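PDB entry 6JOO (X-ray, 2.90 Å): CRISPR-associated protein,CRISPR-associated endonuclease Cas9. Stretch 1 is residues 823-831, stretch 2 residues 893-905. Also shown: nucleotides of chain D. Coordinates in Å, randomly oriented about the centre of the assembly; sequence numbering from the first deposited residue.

Stretch 1 823-831: LVVDTSKIA
Stretch 2, residues 893-905: NKLFSDGNVTVVR

The contact between residues 823-831 and 893-905 illustrates how a short antiparallel β-ladder can continue into a hydrophobic seat against a helix. Leu-823 and Val-824 are extended (phi/psi -118/148° and -110/122°) and run antiparallel to the strand around Thr-902 (-127/130°). Val-824 and Thr-902 form the hydrogen-bonded pair, CA atoms 5.2 Å apart: Val-824 N donates to Thr-902 O at 2.9 Å, and Thr-902 N to Val-824 O at 3.1 Å. Leu-823 faces Val-903 as the non-hydrogen-bonded pair, CA to CA 4.8 Å. Side chains alternate accordingly. Leu-823 (m, t) brings CD2 to 3.8 Å from CG2 of Val-903 (t), whereas on the face shared with Thr-902, Val-824 (t) packs CG2 3.6 Å from CG2 of Val-904 (t).

Asn-893 to Ser-897 are helical (phi -66 to -81°, psi -22 to -46°); Asn-900, with positive phi (52/60°), turns the chain toward the strand. Beyond the ladder the register slips by one residue, and Asp-826 N donates to Gly-899 O at 2.7 Å. Thr-827 to Ile-830 leave the extended form (psi 13, -33, -21 and -1°), Ser-828 OG donating to Asp-826 OD1 at 3.0 Å. Ile-830 (p, t) sets CD1 3.6 Å from Gly-899 CA, where a β-carbon would clash, and 3.5 Å from CD1 of Leu-895 (t, p). Val-825 (t) adds CG1 at 3.6 Å from Leu-895 CD1, so three buried apolar side chains pack away from solvent. All-trans Lys-894 reaches DNA, its positively charged NZ donating to the anionic phosphate oxygen OP1 of DA2 at 2.8 Å.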

ATOM      1  N   LEU A 823     -20.306 -14.382 -14.162  1.00 59.92           N
ATOM      2  CA  LEU A 823     -20.894 -15.602 -14.691  1.00 62.22           C
ATOM      3  C   LEU A 823     -22.374 -15.394 -14.971  1.00 61.53           C
ATOM      4  O   LEU A 823     -23.052 -14.634 -14.276  1.00 59.91           O
ATOM      5  CB  LEU A 823     -20.744 -16.776 -13.722  1.00 60.06           C
ATOM      6  CG  LEU A 823     -19.354 -17.155 -13.233  1.00 51.83           C
ATOM      7  CD1 LEU A 823     -19.464 -18.352 -12.312  1.00 58.30           C
ATOM      8  CD2 LEU A 823     -18.435 -17.448 -14.403  1.00 57.61           C
ATOM      9  N   VAL A 824     -22.868 -16.091 -15.989  1.00 49.39           N
ATOM     10  CA  VAL A 824     -24.299 -16.243 -16.230  1.00 60.23           C
ATOM     11  C   VAL A 824     -24.647 -17.693 -15.929  1.00 66.76           C
ATOM     12  O   VAL A 824     -24.065 -18.610 -16.520  1.00 72.08           O
ATOM     13  CB  VAL A 824     -24.682 -15.857 -17.667  1.00 60.90           C
ATOM     14  CG1 VAL A 824     -26.165 -16.061 -17.895  1.00 63.53           C
ATOM     15  CG2 VAL A 824     -24.306 -14.417 -17.937  1.00 63.55           C
ATOM     16  N   VAL A 825     -25.573 -17.903 -14.994  1.00 82.02           N
ATOM     17  CA  VAL A 825     -25.879 -19.229 -14.470  1.00 86.52           C
ATOM     18  C   VAL A 825     -27.379 -19.474 -14.542  1.00 88.90           C
ATOM     19  O   VAL A 825     -28.178 -18.597 -14.195  1.00 90.06           O
ATOM     20  CB  VAL A 825     -25.383 -19.389 -13.016  1.00 76.47           C
ATOM     21  CG1 VAL A 825     -25.717 -20.774 -12.484  1.00 62.14           C
ATOM     22  CG2 VAL A 825     -23.887 -19.118 -12.924  1.00 66.31           C
ATOM     23  N   ASP A 826     -27.757 -20.674 -14.982  1.00 75.00           N
ATOM     24  CA  ASP A 826     -29.148 -21.129 -14.967  1.00 83.59           C
ATOM     25  C   ASP A 826     -29.367 -21.872 -13.654  1.00 82.27           C
ATOM     26  O   ASP A 826     -28.960 -23.025 -13.502  1.00 88.19           O
ATOM     27  CB  ASP A 826     -29.439 -22.010 -16.180  1.00 79.76           C
ATOM     28  CG  ASP A 826     -30.872 -22.523 -16.214  1.00 94.97           C
ATOM     29  OD1 ASP A 826     -31.728 -21.996 -15.469  1.00 93.11           O
ATOM     30  OD2 ASP A 826     -31.140 -23.464 -16.992  1.00106.32           O
ATOM     31  N   THR A 827     -30.009 -21.202 -12.700  1.00 80.24           N
ATOM     32  CA  THR A 827     -30.199 -21.728 -11.356  1.00 80.63           C
ATOM     33  C   THR A 827     -31.493 -22.516 -11.199  1.00 93.52           C
ATOM     34  O   THR A 827     -31.897 -22.796 -10.065  1.00 95.41           O
ATOM     35  CB  THR A 827     -30.176 -20.585 -10.340  1.00 79.20           C
ATOM     36  OG1 THR A 827     -31.367 -19.802 -10.481  1.00 86.95           O
ATOM     37  CG2 THR A 827     -28.971 -19.692 -10.572  1.00 79.52           C
ATOM     38  N   SER A 828     -32.156 -22.874 -12.299  1.00 98.41           N
ATOM     39  CA  SER A 828     -33.418 -23.594 -12.180  1.00 95.37           C
ATOM     40  C   SER A 828     -33.212 -25.001 -11.636  1.00 88.88           C
ATOM     41  O   SER A 828     -34.063 -25.509 -10.899  1.00 87.09           O
ATOM     42  CB  SER A 828     -34.127 -23.644 -13.533  1.00 99.10           C
ATOM     43  OG  SER A 828     -33.358 -24.344 -14.496  1.00108.02           O
ATOM     44  N   LYS A 829     -32.088 -25.638 -11.963  1.00 95.81           N
ATOM     45  CA  LYS A 829     -31.881 -27.040 -11.626  1.00 91.35           C
ATOM     46  C   LYS A 829     -30.898 -27.270 -10.484  1.00 81.46           C
ATOM     47  O   LYS A 829     -30.941 -28.338  -9.866  1.00 68.36           O
ATOM     48  CB  LYS A 829     -31.395 -27.813 -12.859  1.00 89.14           C
ATOM     49  CG  LYS A 829     -32.444 -27.952 -13.954  1.00112.89           C
ATOM     50  CD  LYS A 829     -31.844 -28.502 -15.240  1.00133.10           C
ATOM     51  CE  LYS A 829     -31.590 -27.393 -16.253  1.00139.27           C
ATOM     52  NZ  LYS A 829     -30.903 -27.906 -17.473  1.00136.87           N
ATOM     53  N   ILE A 830     -30.030 -26.306 -10.182  1.00 80.71           N
ATOM     54  CA  ILE A 830     -28.919 -26.515  -9.263  1.00 70.72           C
ATOM     55  C   ILE A 830     -28.973 -25.595  -8.055  1.00 75.16           C
ATOM     56  O   ILE A 830     -28.093 -25.679  -7.192  1.00 81.94           O
ATOM     57  CB  ILE A 830     -27.565 -26.358  -9.984  1.00 65.39           C
ATOM     58  CG1 ILE A 830     -27.414 -24.924 -10.496  1.00 75.69           C
ATOM     59  CG2 ILE A 830     -27.455 -27.339 -11.135  1.00 65.26           C
ATOM     60  CD1 ILE A 830     -26.153 -24.682 -11.273  1.00 64.08           C
ATOM     61  N   ALA A 831     -29.963 -24.711  -7.968  1.00 79.48           N
ATOM     62  CA  ALA A 831     -30.035 -23.793  -6.839  1.00 78.23           C
ATOM     63  C   ALA A 831     -30.290 -24.549  -5.540  1.00 90.19           C
ATOM     64  O   ALA A 831     -31.119 -25.462  -5.483  1.00108.70           O
ATOM     65  CB  ALA A 831     -31.135 -22.751  -7.057  1.00 78.33           C
ATOM     66  N   ASN A 893     -18.480 -29.337 -10.284  1.00 64.17           N
ATOM     67  CA  ASN A 893     -19.017 -30.314 -11.227  1.00 56.70           C
ATOM     68  C   ASN A 893     -20.522 -30.159 -11.391  1.00 60.76           C
ATOM     69  O   ASN A 893     -21.041 -30.247 -12.510  1.00 55.16           O
ATOM     70  CB  ASN A 893     -18.674 -31.732 -10.778  1.00 57.66           C
ATOM     71  CG  ASN A 893     -19.134 -32.776 -11.774  1.00 75.23           C
ATOM     72  OD1 ASN A 893     -19.231 -32.498 -12.968  1.00 71.05           O
ATOM     73  ND2 ASN A 893     -19.429 -33.978 -11.289  1.00 79.63           N
ATOM     74  N   LYS A 894     -21.241 -29.929 -10.292  1.00 65.30           N
ATOM     75  CA  LYS A 894     -22.686 -29.746 -10.385  1.00 77.18           C
ATOM     76  C   LYS A 894     -23.030 -28.467 -11.137  1.00 75.05           C
ATOM     77  O   LYS A 894     -23.949 -28.450 -11.963  1.00 82.06           O
ATOM     78  CB  LYS A 894     -23.300 -29.730  -8.985  1.00 64.72           C
ATOM     79  CG  LYS A 894     -24.820 -29.709  -8.961  1.00 63.70           C
ATOM     80  CD  LYS A 894     -25.339 -29.514  -7.543  1.00 73.49           C
ATOM     81  CE  LYS A 894     -26.848 -29.704  -7.473  1.00 88.77           C
ATOM     82  NZ  LYS A 894     -27.374 -29.394  -6.111  1.00 78.45           N
ATOM     83  N   LEU A 895     -22.283 -27.392 -10.877  1.00 92.82           N
ATOM     84  CA  LEU A 895     -22.593 -26.094 -11.468  1.00 89.53           C
ATOM     85  C   LEU A 895     -22.395 -26.105 -12.979  1.00 90.10           C
ATOM     86  O   LEU A 895     -23.244 -25.617 -13.732  1.00 95.39           O
ATOM     87  CB  LEU A 895     -21.723 -25.014 -10.823  1.00 75.74           C
ATOM     88  CG  LEU A 895     -21.735 -23.620 -11.448  1.00 71.27           C
ATOM     89  CD1 LEU A 895     -23.069 -22.942 -11.221  1.00 80.82           C
ATOM     90  CD2 LEU A 895     -20.606 -22.769 -10.896  1.00 65.27           C
ATOM     91  N   PHE A 896     -21.273 -26.652 -13.442  1.00 85.39           N
ATOM     92  CA  PHE A 896     -20.944 -26.576 -14.859  1.00 86.65           C
ATOM     93  C   PHE A 896     -21.672 -27.632 -15.675  1.00 82.29           C
ATOM     94  O   PHE A 896     -21.845 -27.463 -16.888  1.00 98.52           O
ATOM     95  CB  PHE A 896     -19.434 -26.706 -15.046  1.00 87.70           C
ATOM     96  CG  PHE A 896     -18.670 -25.493 -14.609  1.00 80.08           C
ATOM     97  CD1 PHE A 896     -19.168 -24.227 -14.859  1.00 55.43           C
ATOM     98  CD2 PHE A 896     -17.464 -25.613 -13.937  1.00 86.30           C
ATOM     99  CE1 PHE A 896     -18.477 -23.106 -14.462  1.00 49.94           C
ATOM    100  CE2 PHE A 896     -16.768 -24.491 -13.533  1.00 70.29           C
ATOM    101  CZ  PHE A 896     -17.276 -23.237 -13.796  1.00 52.36           C
ATOM    102  N   SER A 897     -22.110 -28.714 -15.036  1.00 64.64           N
ATOM    103  CA  SER A 897     -22.789 -29.771 -15.773  1.00 76.41           C
ATOM    104  C   SER A 897     -24.232 -29.397 -16.080  1.00 73.85           C
ATOM    105  O   SER A 897     -24.721 -29.650 -17.187  1.00 77.49           O
ATOM    106  CB  SER A 897     -22.726 -31.077 -14.984  1.00 75.53           C
ATOM    107  OG  SER A 897     -21.380 -31.432 -14.714  1.00 64.16           O
ATOM    108  N   ASP A 898     -24.924 -28.785 -15.119  1.00 69.20           N
ATOM    109  CA  ASP A 898     -26.350 -28.503 -15.239  1.00 87.19           C
ATOM    110  C   ASP A 898     -26.682 -27.023 -15.076  1.00 94.28           C
ATOM    111  O   ASP A 898     -27.861 -26.677 -14.942  1.00 99.62           O
ATOM    112  CB  ASP A 898     -27.137 -29.328 -14.213  1.00 86.49           C
ATOM    113  CG  ASP A 898     -26.901 -30.823 -14.357  1.00 85.81           C
ATOM    114  OD1 ASP A 898     -26.805 -31.308 -15.504  1.00 91.96           O
ATOM    115  OD2 ASP A 898     -26.808 -31.516 -13.319  1.00 75.70           O
ATOM    116  N   GLY A 899     -25.685 -26.143 -15.084  1.00 99.80           N
ATOM    117  CA  GLY A 899     -25.944 -24.737 -14.844  1.00 85.68           C
ATOM    118  C   GLY A 899     -25.923 -23.890 -16.095  1.00 81.36           C
ATOM    119  O   GLY A 899     -26.369 -22.738 -16.073  1.00 82.46           O
ATOM    120  N   ASN A 900     -25.404 -24.449 -17.187  1.00 79.12           N
ATOM    121  CA  ASN A 900     -25.294 -23.747 -18.464  1.00 91.02           C
ATOM    122  C   ASN A 900     -24.599 -22.397 -18.273  1.00 83.89           C
ATOM    123  O   ASN A 900     -25.150 -21.331 -18.550  1.00 89.06           O
ATOM    124  CB  ASN A 900     -26.676 -23.583 -19.102  1.00 83.56           C
ATOM    125  CG  ASN A 900     -26.605 -23.318 -20.588  1.00 89.63           C
ATOM    126  OD1 ASN A 900     -25.768 -23.885 -21.292  1.00 95.14           O
ATOM    127  ND2 ASN A 900     -27.486 -22.456 -21.076  1.00 84.22           N
ATOM    128  N   VAL A 901     -23.371 -22.469 -17.772  1.00 85.04           N
ATOM    129  CA  VAL A 901     -22.638 -21.302 -17.292  1.00 66.69           C
ATOM    130  C   VAL A 901     -21.824 -20.698 -18.426  1.00 65.51           C
ATOM    131  O   VAL A 901     -21.189 -21.416 -19.207  1.00 73.34           O
ATOM    132  CB  VAL A 901     -21.737 -21.682 -16.100  1.00 72.37           C
ATOM    133  CG1 VAL A 901     -20.926 -20.483 -15.630  1.00 71.47           C
ATOM    134  CG2 VAL A 901     -22.568 -22.249 -14.958  1.00 44.45           C
ATOM    135  N   THR A 902     -21.846 -19.368 -18.512  1.00 89.25           N
ATOM    136  CA  THR A 902     -21.060 -18.605 -19.473  1.00 86.46           C
ATOM    137  C   THR A 902     -20.254 -17.555 -18.721  1.00 72.80           C
ATOM    138  O   THR A 902     -20.808 -16.813 -17.903  1.00 75.71           O
ATOM    139  CB  THR A 902     -21.953 -17.924 -20.516  1.00 83.04           C
ATOM    140  OG1 THR A 902     -22.861 -18.881 -21.074  1.00 99.48           O
ATOM    141  CG2 THR A 902     -21.114 -17.331 -21.634  1.00 61.23           C
ATOM    142  N   VAL A 903     -18.956 -17.503 -18.994  1.00 58.92           N
ATOM    143  CA  VAL A 903     -18.064 -16.509 -18.408  1.00 57.99           C
ATOM    144  C   VAL A 903     -18.102 -15.261 -19.281  1.00 74.93           C
ATOM    145  O   VAL A 903     -17.847 -15.333 -20.487  1.00 66.80           O
ATOM    146  CB  VAL A 903     -16.635 -17.065 -18.292  1.00 62.32           C
ATOM    147  CG1 VAL A 903     -15.718 -16.087 -17.576  1.00 70.41           C
ATOM    148  CG2 VAL A 903     -16.650 -18.412 -17.590  1.00 66.70           C
ATOM    149  N   VAL A 904     -18.415 -14.119 -18.676  1.00 70.47           N
ATOM    150  CA  VAL A 904     -18.702 -12.888 -19.407  1.00 70.43           C
ATOM    151  C   VAL A 904     -17.601 -11.874 -19.125  1.00 66.37           C
ATOM    152  O   VAL A 904     -17.372 -11.502 -17.967  1.00 75.22           O
ATOM    153  CB  VAL A 904     -20.082 -12.326 -19.032  1.00 68.12           C
ATOM    154  CG1 VAL A 904     -20.388 -11.066 -19.823  1.00 80.86           C
ATOM    155  CG2 VAL A 904     -21.145 -13.373 -19.269  1.00 79.28           C
ATOM    156  N   ARG A 905     -16.925 -11.427 -20.182  1.00 57.60           N
ATOM    157  CA  ARG A 905     -15.941 -10.355 -20.111  1.00 75.40           C
ATOM    158  C   ARG A 905     -16.440  -9.179 -20.938  1.00 80.13           C
ATOM    159  O   ARG A 905     -17.041  -9.369 -21.998  1.00 75.23           O
ATOM    160  CB  ARG A 905     -14.567 -10.809 -20.616  1.00 77.96           C
ATOM    161  CG  ARG A 905     -13.720 -11.548 -19.587  1.00 87.03           C
ATOM    162  CD  ARG A 905     -14.272 -12.928 -19.247  1.00 77.03           C
ATOM    163  NE  ARG A 905     -13.483 -13.587 -18.208  1.00 49.74           N
ATOM    164  CZ  ARG A 905     -12.616 -14.570 -18.432  1.00 64.42           C
ATOM    165  NH1 ARG A 905     -11.943 -15.105 -17.421  1.00 81.44           N
ATOM    166  NH2 ARG A 905     -12.426 -15.023 -19.664  1.00 53.57           N
TER
ATOM    167  P    DA D   2     -24.468 -28.433  -3.951  1.00 76.35           P
ATOM    168  OP1  DA D   2     -25.639 -27.809  -4.605  1.00 75.51           O
ATOM    169  OP2  DA D   2     -23.103 -27.916  -4.202  1.00 78.30           O
ATOM    170  O5'  DA D   2     -24.714 -28.409  -2.376  1.00 77.53           O
ATOM    171  C5'  DA D   2     -26.008 -28.642  -1.855  1.00 77.03           C
ATOM    172  C4'  DA D   2     -25.968 -28.676  -0.340  1.00 76.79           C
ATOM    173  O4'  DA D   2     -24.898 -29.546   0.093  1.00 75.02           O
ATOM    174  C3'  DA D   2     -25.724 -27.323   0.329  1.00 77.65           C
ATOM    175  O3'  DA D   2     -26.810 -27.005   1.178  1.00 79.73           O
ATOM    176  C2'  DA D   2     -24.418 -27.498   1.118  1.00 76.44           C
ATOM    177  C1'  DA D   2     -24.280 -29.009   1.236  1.00 75.66           C
ATOM    178  N9   DA D   2     -22.889 -29.464   1.242  1.00 75.64           N
ATOM    179  C8   DA D   2     -22.086 -29.629   0.152  1.00 75.26           C
ATOM    180  N7   DA D   2     -20.881 -30.056   0.439  1.00 75.34           N
ATOM    181  C5   DA D   2     -20.890 -30.182   1.815  1.00 75.80           C
ATOM    182  C6   DA D   2     -19.905 -30.597   2.734  1.00 76.10           C
ATOM    183  N6   DA D   2     -18.672 -30.968   2.371  1.00 75.96           N
ATOM    184  N1   DA D   2     -20.235 -30.611   4.042  1.00 76.56           N
ATOM    185  C2   DA D   2     -21.470 -30.236   4.397  1.00 76.75           C
ATOM    186  N3   DA D   2     -22.480 -29.827   3.625  1.00 76.45           N
ATOM    187  C4   DA D   2     -22.121 -29.824   2.332  1.00 76.00           C
ATOM    188  O5'  DC D   1     -22.038 -33.257  -6.301  1.00 79.56           O
ATOM    189  C5'  DC D   1     -22.433 -31.970  -5.837  1.00 79.22           C
ATOM    190  C4'  DC D   1     -23.399 -32.089  -4.673  1.00 78.87           C
ATOM    191  O4'  DC D   1     -22.960 -33.136  -3.786  1.00 78.01           O
ATOM    192  C3'  DC D   1     -23.498 -30.854  -3.804  1.00 79.73           C
ATOM    193  O3'  DC D   1     -24.483 -29.992  -4.327  1.00 79.50           O
ATOM    194  C2'  DC D   1     -23.921 -31.418  -2.445  1.00 80.57           C
ATOM    195  C1'  DC D   1     -23.365 -32.846  -2.461  1.00 79.53           C
ATOM    196  N1   DC D   1     -22.197 -33.057  -1.552  1.00 81.27           N
ATOM    197  C2   DC D   1     -22.366 -32.985  -0.162  1.00 83.45           C
ATOM    198  O2   DC D   1     -23.487 -32.738   0.301  1.00 85.69           O
ATOM    199  N3   DC D   1     -21.292 -33.190   0.641  1.00 83.17           N
ATOM    200  C4   DC D   1     -20.100 -33.457   0.106  1.00 81.57           C
ATOM    201  N4   DC D   1     -19.071 -33.651   0.936  1.00 81.35           N
ATOM    202  C5   DC D   1     -19.910 -33.540  -1.304  1.00 80.85           C
ATOM    203  C6   DC D   1     -20.974 -33.337  -2.086  1.00 80.66           C